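Local coordinates for amidohydrolase family protein (Acinetobacter baumannii, PDB 4I6K) that probably hydrolyses 2-pyrone-4,6-dicarboxylic acid or a related compound, as a barrel enzyme of the amidohydrolase family, at residues F142-E147 against N170-D175; N109-L114 against L149-E154. All coordinates share one frame; numbering follows the deposited sequence.

Contact 1 of 2, residues F142-E147 against N170-D175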
loop_
_atom_site.group_PDB
_atom_site.type_symbol
_atom_site.label_atom_id
_atom_site.label_comp_id
_atom_site.label_asym_id
_atom_site.label_seq_id
_atom_site.Cartn_x
_atom_site.Cartn_y
_atom_site.Cartn_z
ATOM N N PHE A 142 -18.662 2.820 9.412
ATOM C CA PHE A 142 -17.244 3.137 9.331
ATOM C C PHE A 142 -16.933 3.661 7.940
ATOM O O PHE A 142 -16.369 4.740 7.777
ATOM C CB PHE A 142 -16.423 1.875 9.585
ATOM C CG PHE A 142 -14.946 2.090 9.490
ATOM C CD1 PHE A 142 -14.201 1.435 8.538
ATOM C CD2 PHE A 142 -14.310 2.958 10.352
ATOM C CE1 PHE A 142 -12.848 1.631 8.457
ATOM C CE2 PHE A 142 -12.966 3.157 10.269
ATOM C CZ PHE A 142 -12.232 2.497 9.324
ATOM N N LEU A 143 -17.325 2.883 6.935
ATOM C CA LEU A 143 -16.969 3.175 5.555
ATOM C C LEU A 143 -17.568 4.463 5.049
ATOM O O LEU A 143 -16.911 5.193 4.330
ATOM C CB LEU A 143 -17.361 2.024 4.643
ATOM C CG LEU A 143 -16.487 0.796 4.844
ATOM C CD1 LEU A 143 -17.077 -0.377 4.107
ATOM C CD2 LEU A 143 -15.045 1.071 4.391
ATOM N N ARG A 144 -18.817 4.744 5.411
ATOM C CA ARG A 144 -19.411 6.029 5.048
ATOM C C ARG A 144 -18.613 7.174 5.665
ATOM O O ARG A 144 -18.455 8.241 5.070
ATOM C CB ARG A 144 -20.873 6.085 5.476
ATOM C CG ARG A 144 -21.776 5.234 4.603
ATOM C CD ARG A 144 -21.607 5.612 3.150
ATOM N NE ARG A 144 -22.133 4.598 2.233
ATOM C CZ ARG A 144 -22.136 4.729 0.908
ATOM N NH1 ARG A 144 -22.625 3.759 0.130
ATOM N NH2 ARG A 144 -21.649 5.840 0.361
ATOM N N ASN A 145 -18.084 6.938 6.861
ATOM C CA ASN A 145 -17.237 7.933 7.508
ATOM C C ASN A 145 -15.934 8.207 6.758
ATOM O O ASN A 145 -15.584 9.365 6.522
ATOM C CB ASN A 145 -16.942 7.523 8.942
ATOM C CG ASN A 145 -18.105 7.780 9.861
ATOM O OD1 ASN A 145 -18.818 8.778 9.720
ATOM N ND2 ASN A 145 -18.305 6.887 10.817
ATOM N N VAL A 146 -15.223 7.135 6.397
ATOM C CA VAL A 146 -14.025 7.230 5.567
ATOM C C VAL A 146 -14.324 7.979 4.261
ATOM O O VAL A 146 -13.560 8.841 3.827
ATOM C CB VAL A 146 -13.431 5.814 5.225
ATOM C CG1 VAL A 146 -12.149 5.932 4.372
ATOM C CG2 VAL A 146 -13.125 5.034 6.477
ATOM N N GLU A 147 -15.420 7.610 3.611
ATOM C CA GLU A 147 -15.844 8.309 2.399
ATOM C C GLU A 147 -15.966 9.827 2.639
ATOM O O GLU A 147 -15.443 10.635 1.871
ATOM C CB GLU A 147 -17.176 7.739 1.957
ATOM C CG GLU A 147 -17.689 8.224 0.629
ATOM C CD GLU A 147 -19.027 7.592 0.315
ATOM O OE1 GLU A 147 -19.828 7.401 1.254
ATOM O OE2 GLU A 147 -19.279 7.271 -0.858
ATOM N N ASN A 170 -17.327 -1.179 -4.134
ATOM C CA ASN A 170 -17.908 -0.487 -5.296
ATOM C C ASN A 170 -18.934 0.572 -4.923
ATOM O O ASN A 170 -19.217 1.482 -5.713
ATOM C CB ASN A 170 -18.569 -1.484 -6.248
ATOM C CG ASN A 170 -17.610 -2.035 -7.251
ATOM O OD1 ASN A 170 -16.423 -1.754 -7.189
ATOM N ND2 ASN A 170 -18.114 -2.818 -8.194
ATOM N N GLU A 171 -19.485 0.443 -3.717
ATOM C CA GLU A 171 -20.603 1.262 -3.264
ATOM C C GLU A 171 -20.227 2.590 -2.602
ATOM O O GLU A 171 -21.089 3.281 -2.075
ATOM C CB GLU A 171 -21.454 0.461 -2.294
ATOM C CG GLU A 171 -21.862 -0.891 -2.820
ATOM C CD GLU A 171 -22.941 -1.528 -1.979
ATOM O OE1 GLU A 171 -23.628 -2.441 -2.491
ATOM O OE2 GLU A 171 -23.104 -1.107 -0.812
ATOM N N TYR A 172 -18.951 2.948 -2.633
ATOM C CA TYR A 172 -18.483 4.132 -1.936
ATOM C C TYR A 172 -17.662 4.953 -2.896
ATOM O O TYR A 172 -17.054 4.413 -3.803
ATOM C CB TYR A 172 -17.611 3.739 -0.744
ATOM C CG TYR A 172 -18.311 2.850 0.239
ATOM C CD1 TYR A 172 -18.917 3.383 1.369
ATOM C CD2 TYR A 172 -18.385 1.475 0.034
ATOM C CE1 TYR A 172 -19.582 2.572 2.280
ATOM C CE2 TYR A 172 -19.042 0.651 0.944
ATOM C CZ TYR A 172 -19.646 1.210 2.059
ATOM O OH TYR A 172 -20.301 0.413 2.969
ATOM N N SER A 173 -17.576 6.243 -2.655
ATOM C CA SER A 173 -16.892 7.162 -3.544
ATOM C C SER A 173 -15.397 7.266 -3.359
ATOM O O SER A 173 -14.753 7.996 -4.074
ATOM C CB SER A 173 -17.474 8.546 -3.399
ATOM O OG SER A 173 -18.844 8.512 -3.665
ATOM N N PHE A 174 -14.852 6.578 -2.377
ATOM C CA PHE A 174 -13.407 6.687 -2.127
ATOM C C PHE A 174 -12.523 5.926 -3.104
ATOM O O PHE A 174 -12.951 4.976 -3.768
ATOM C CB PHE A 174 -13.025 6.315 -0.680
ATOM C CG PHE A 174 -13.658 5.023 -0.168
ATOM C CD1 PHE A 174 -13.442 3.810 -0.816
ATOM C CD2 PHE A 174 -14.441 5.027 0.989
ATOM C CE1 PHE A 174 -14.019 2.631 -0.337
ATOM C CE2 PHE A 174 -15.015 3.845 1.478
ATOM C CZ PHE A 174 -14.806 2.654 0.817
ATOM N N ASP A 175 -11.273 6.361 -3.177
ATOM C CA ASP A 175 -10.241 5.635 -3.896
ATOM C C ASP A 175 -9.970 4.313 -3.198
ATOM O O ASP A 175 -9.903 4.256 -1.972
ATOM C CB ASP A 175 -8.967 6.472 -3.908
ATOM C CG ASP A 175 -9.149 7.778 -4.650
ATOM O OD1 ASP A 175 -8.857 8.848 -4.073
ATOM O OD2 ASP A 175 -9.606 7.726 -5.814
HETATM O O HOH W 1 -22.924 1.730 3.087
#

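Contact 2 of 2, residues N109-L114 against L149-E154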
loop_
_atom_site.group_PDB
_atom_site.type_symbol
_atom_site.label_atom_id
_atom_site.label_comp_id
_atom_site.label_asym_id
_atom_site.label_seq_id
_atom_site.Cartn_x
_atom_site.Cartn_y
_atom_site.Cartn_z
ATOM N N ASN A 109 -15.154 11.068 15.283
ATOM C CA ASN A 109 -14.296 12.088 15.847
ATOM C C ASN A 109 -12.838 11.662 15.901
ATOM O O ASN A 109 -11.953 12.437 15.540
ATOM C CB ASN A 109 -14.727 12.524 17.238
ATOM C CG ASN A 109 -13.703 13.448 17.868
ATOM O OD1 ASN A 109 -12.986 13.057 18.789
ATOM N ND2 ASN A 109 -13.578 14.657 17.324
ATOM N N GLU A 110 -12.595 10.441 16.374
ATOM C CA GLU A 110 -11.243 9.899 16.470
ATOM C C GLU A 110 -10.574 9.942 15.094
ATOM O O GLU A 110 -9.477 10.485 14.938
ATOM C CB GLU A 110 -11.304 8.471 17.001
ATOM C CG GLU A 110 -10.040 7.999 17.711
ATOM C CD GLU A 110 -9.723 8.805 18.968
ATOM O OE1 GLU A 110 -9.256 9.957 18.832
ATOM O OE2 GLU A 110 -9.924 8.280 20.090
ATOM N N LEU A 111 -11.264 9.395 14.095
ATOM C CA LEU A 111 -10.814 9.458 12.700
ATOM C C LEU A 111 -10.495 10.875 12.256
ATOM O O LEU A 111 -9.475 11.123 11.610
ATOM C CB LEU A 111 -11.886 8.895 11.774
ATOM C CG LEU A 111 -12.483 7.539 12.133
ATOM C CD1 LEU A 111 -13.569 7.201 11.134
ATOM C CD2 LEU A 111 -11.410 6.475 12.137
ATOM N N VAL A 112 -11.383 11.809 12.574
ATOM C CA VAL A 112 -11.115 13.211 12.269
ATOM C C VAL A 112 -9.772 13.619 12.873
ATOM O O VAL A 112 -9.015 14.382 12.273
ATOM C CB VAL A 112 -12.216 14.135 12.818
ATOM C CG1 VAL A 112 -11.839 15.593 12.607
ATOM C CG2 VAL A 112 -13.552 13.803 12.165
ATOM N N ASN A 113 -9.479 13.095 14.060
ATOM C CA ASN A 113 -8.234 13.438 14.743
ATOM C C ASN A 113 -7.000 12.886 14.035
ATOM O O ASN A 113 -5.999 13.595 13.870
ATOM C CB ASN A 113 -8.277 13.014 16.209
ATOM C CG ASN A 113 -8.830 14.113 17.113
ATOM O OD1 ASN A 113 -9.944 14.601 16.917
ATOM N ND2 ASN A 113 -8.048 14.506 18.107
ATOM N N LEU A 114 -7.075 11.628 13.607
ATOM C CA LEU A 114 -6.006 11.059 12.798
ATOM C C LEU A 114 -5.832 11.865 11.526
ATOM O O LEU A 114 -4.702 12.137 11.111
ATOM C CB LEU A 114 -6.278 9.587 12.478
ATOM C CG LEU A 114 -6.301 8.733 13.748
ATOM C CD1 LEU A 114 -7.006 7.421 13.500
ATOM C CD2 LEU A 114 -4.880 8.518 14.310
ATOM N N LEU A 149 -14.508 11.594 4.733
ATOM C CA LEU A 149 -13.224 12.203 5.054
ATOM C C LEU A 149 -12.288 12.296 3.852
ATOM O O LEU A 149 -11.175 12.819 3.967
ATOM C CB LEU A 149 -12.543 11.440 6.183
ATOM C CG LEU A 149 -13.208 11.595 7.552
ATOM C CD1 LEU A 149 -12.620 10.594 8.548
ATOM C CD2 LEU A 149 -13.054 13.029 8.056
ATOM N N ASN A 150 -12.732 11.797 2.705
ATOM C CA ASN A 150 -11.919 11.872 1.495
ATOM C C ASN A 150 -10.700 10.995 1.632
ATOM O O ASN A 150 -9.735 11.132 0.889
ATOM C CB ASN A 150 -11.461 13.297 1.239
ATOM C CG ASN A 150 -12.206 13.946 0.110
ATOM O OD1 ASN A 150 -13.376 13.633 -0.143
ATOM N ND2 ASN A 150 -11.534 14.859 -0.589
ATOM N N TRP A 151 -10.752 10.098 2.607
ATOM C CA TRP A 151 -9.694 9.146 2.829
ATOM C C TRP A 151 -9.753 8.072 1.775
ATOM O O TRP A 151 -10.804 7.820 1.201
ATOM C CB TRP A 151 -9.903 8.504 4.190
ATOM C CG TRP A 151 -9.211 9.229 5.251
ATOM C CD1 TRP A 151 -8.579 10.433 5.141
ATOM C CD2 TRP A 151 -9.083 8.824 6.616
ATOM N NE1 TRP A 151 -8.051 10.795 6.354
ATOM C CE2 TRP A 151 -8.350 9.827 7.279
ATOM C CE3 TRP A 151 -9.511 7.703 7.340
ATOM C CZ2 TRP A 151 -8.029 9.745 8.640
ATOM C CZ3 TRP A 151 -9.190 7.618 8.691
ATOM C CH2 TRP A 151 -8.463 8.636 9.328
ATOM N N GLN A 152 -8.623 7.422 1.532
ATOM C CA GLN A 152 -8.606 6.247 0.673
ATOM C C GLN A 152 -8.753 4.966 1.529
ATOM O O GLN A 152 -8.539 4.979 2.759
ATOM C CB GLN A 152 -7.290 6.210 -0.092
ATOM C CG GLN A 152 -6.084 5.944 0.818
ATOM C CD GLN A 152 -4.803 5.812 0.032
ATOM O OE1 GLN A 152 -4.322 6.782 -0.543
ATOM N NE2 GLN A 152 -4.252 4.599 -0.018
ATOM N N VAL A 153 -9.132 3.868 0.880
ATOM C CA VAL A 153 -9.062 2.542 1.493
ATOM C C VAL A 153 -8.017 1.669 0.778
ATOM O O VAL A 153 -8.161 1.356 -0.406
ATOM C CB VAL A 153 -10.433 1.827 1.498
ATOM C CG1 VAL A 153 -10.292 0.393 1.981
ATOM C CG2 VAL A 153 -11.430 2.585 2.361
ATOM N N GLU A 154 -6.971 1.291 1.515
ATOM C CA GLU A 154 -5.858 0.490 0.995
ATOM C C GLU A 154 -6.041 -0.984 1.347
ATOM O O GLU A 154 -6.374 -1.324 2.489
ATOM C CB GLU A 154 -4.529 1.012 1.562
ATOM C CG GLU A 154 -3.267 0.343 1.005
ATOM C CD GLU A 154 -1.978 0.861 1.662
ATOM O OE1 GLU A 154 -2.056 1.622 2.656
ATOM O OE2 GLU A 154 -0.881 0.508 1.179
#

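Contact 1 of 2, residues F142-E147 against N170-D175
The last turns of helix 137-148 run beside the loop 170-175 that leads into strand 176-178, the backbones coming closest where the CA atoms of Glu-147 and Phe-174 stand 5.4 Å apart. Glu-147, with CG anti to its backbone N (chi1 -173°) and the chain extended beyond, carries its carboxylate out to the loop. There Glu-147 OE2 accepts from Ser-173 N at 2.7 Å (N-H...O angle 156°) and from Ser-173 OG at 3.1 Å; both donors lie on its anti side, tilted out of the carboxylate plane toward opposite faces. The other oxygen, Glu-147 OE1, turns its syn lone pair to Arg-144 NH2 in a 2.6 Å salt bridge within the helix. Bent at chi2, Arg-144 lays its guanidinium over CD1 of Tyr-172, the two planes 37° apart, while its NH1 makes a weak bond to Glu-171 O. A water joins Arg-144 NE to Tyr-172 OH. Beneath this polar layer, Leu-143 meets Tyr-172 through CB and CD1, and its CD2 rests 3.9 Å from Phe-174 CZ. The Phe-174 ring points its edge at the helix backbone, near Leu-143 O and Glu-147 N. Val-146 CG1 lies 4.2 Å from Phe-174 CD2. Bridged by Glu-147, the charge of Arg-144 and the donors of Ser-173 form one connected network, which would favour an ionised carboxylate and fastens the loop to the helix above an apolar layer.

Contact 2 of 2, residues N109-L114 against L149-E154
Leu-111 and Leu-114, on helix 108-115, pack against Leu-149 and Trp-151, where the chain turns from helix 137-148 into strand 152-156 of the parallel (βα)8-type barrel. CB of Leu-111 lies 3.7 Å from CD1 of Leu-149, and the CG2 methyl of Val-112 approaches the other branch, CD2 of Leu-149, at 4.2 Å. Trp-151 reaches the helix with the far end of its benzene ring: CH2 comes within 3.9 Å of Leu-114 CB, which sits at the ring edge close to its plane, and within 4.2 Å of Leu-111 CB. The side-chain packing is apolar, but a backbone oxygen joins it: the Leu-111 carbonyl oxygen lies oblique to the indole, 3.5 Å from Trp-151 CH2.

Leu-149 serves two partners at once. Its CG lies anti to the carbonyl carbon (chi1 -70°), with CD1 coming to lie between Leu-111 and the indole, 4.3 Å above the centre of the Trp-151 ring, so that it covers one face. Asn-150 takes a positive phi of 68° in a Schellman motif that ends the helix and redirects the chain toward the strand. Further out, Ile-119 and Val-122 of the adjacent strand 119-125 touch the Trp-151 side chain, and Val-146 of helix 137-148 packs on Trp-151 at its CB. The turn is also tied to the end of helix 108-115, where Lys-115 NZ donates to Leu-149 O.

Overall arrangement
Of the elements in these contacts, helix 108-115 comes first from the N terminus, followed by strand 119-125 and helix 137-148. Contact 2 closes a loop through these elements when the chain returns at 149-154, directly after that helix. Contact 1 opens inside this loop, at 142-147, and closes beyond it, at 170-175, once strand 152-156 and helix 159-169 have been passed; the two closures therefore cross rather than nest. Their centres lie 10 Å apart and they adjoin: Val-146 CG1 packs on Trp-151 CB, Phe-174 on Val-153, and Val-153 N probably bonds to Asp-175 O. Together they join two neighbouring outer helices to the starts of strands 152-156 and 176-178.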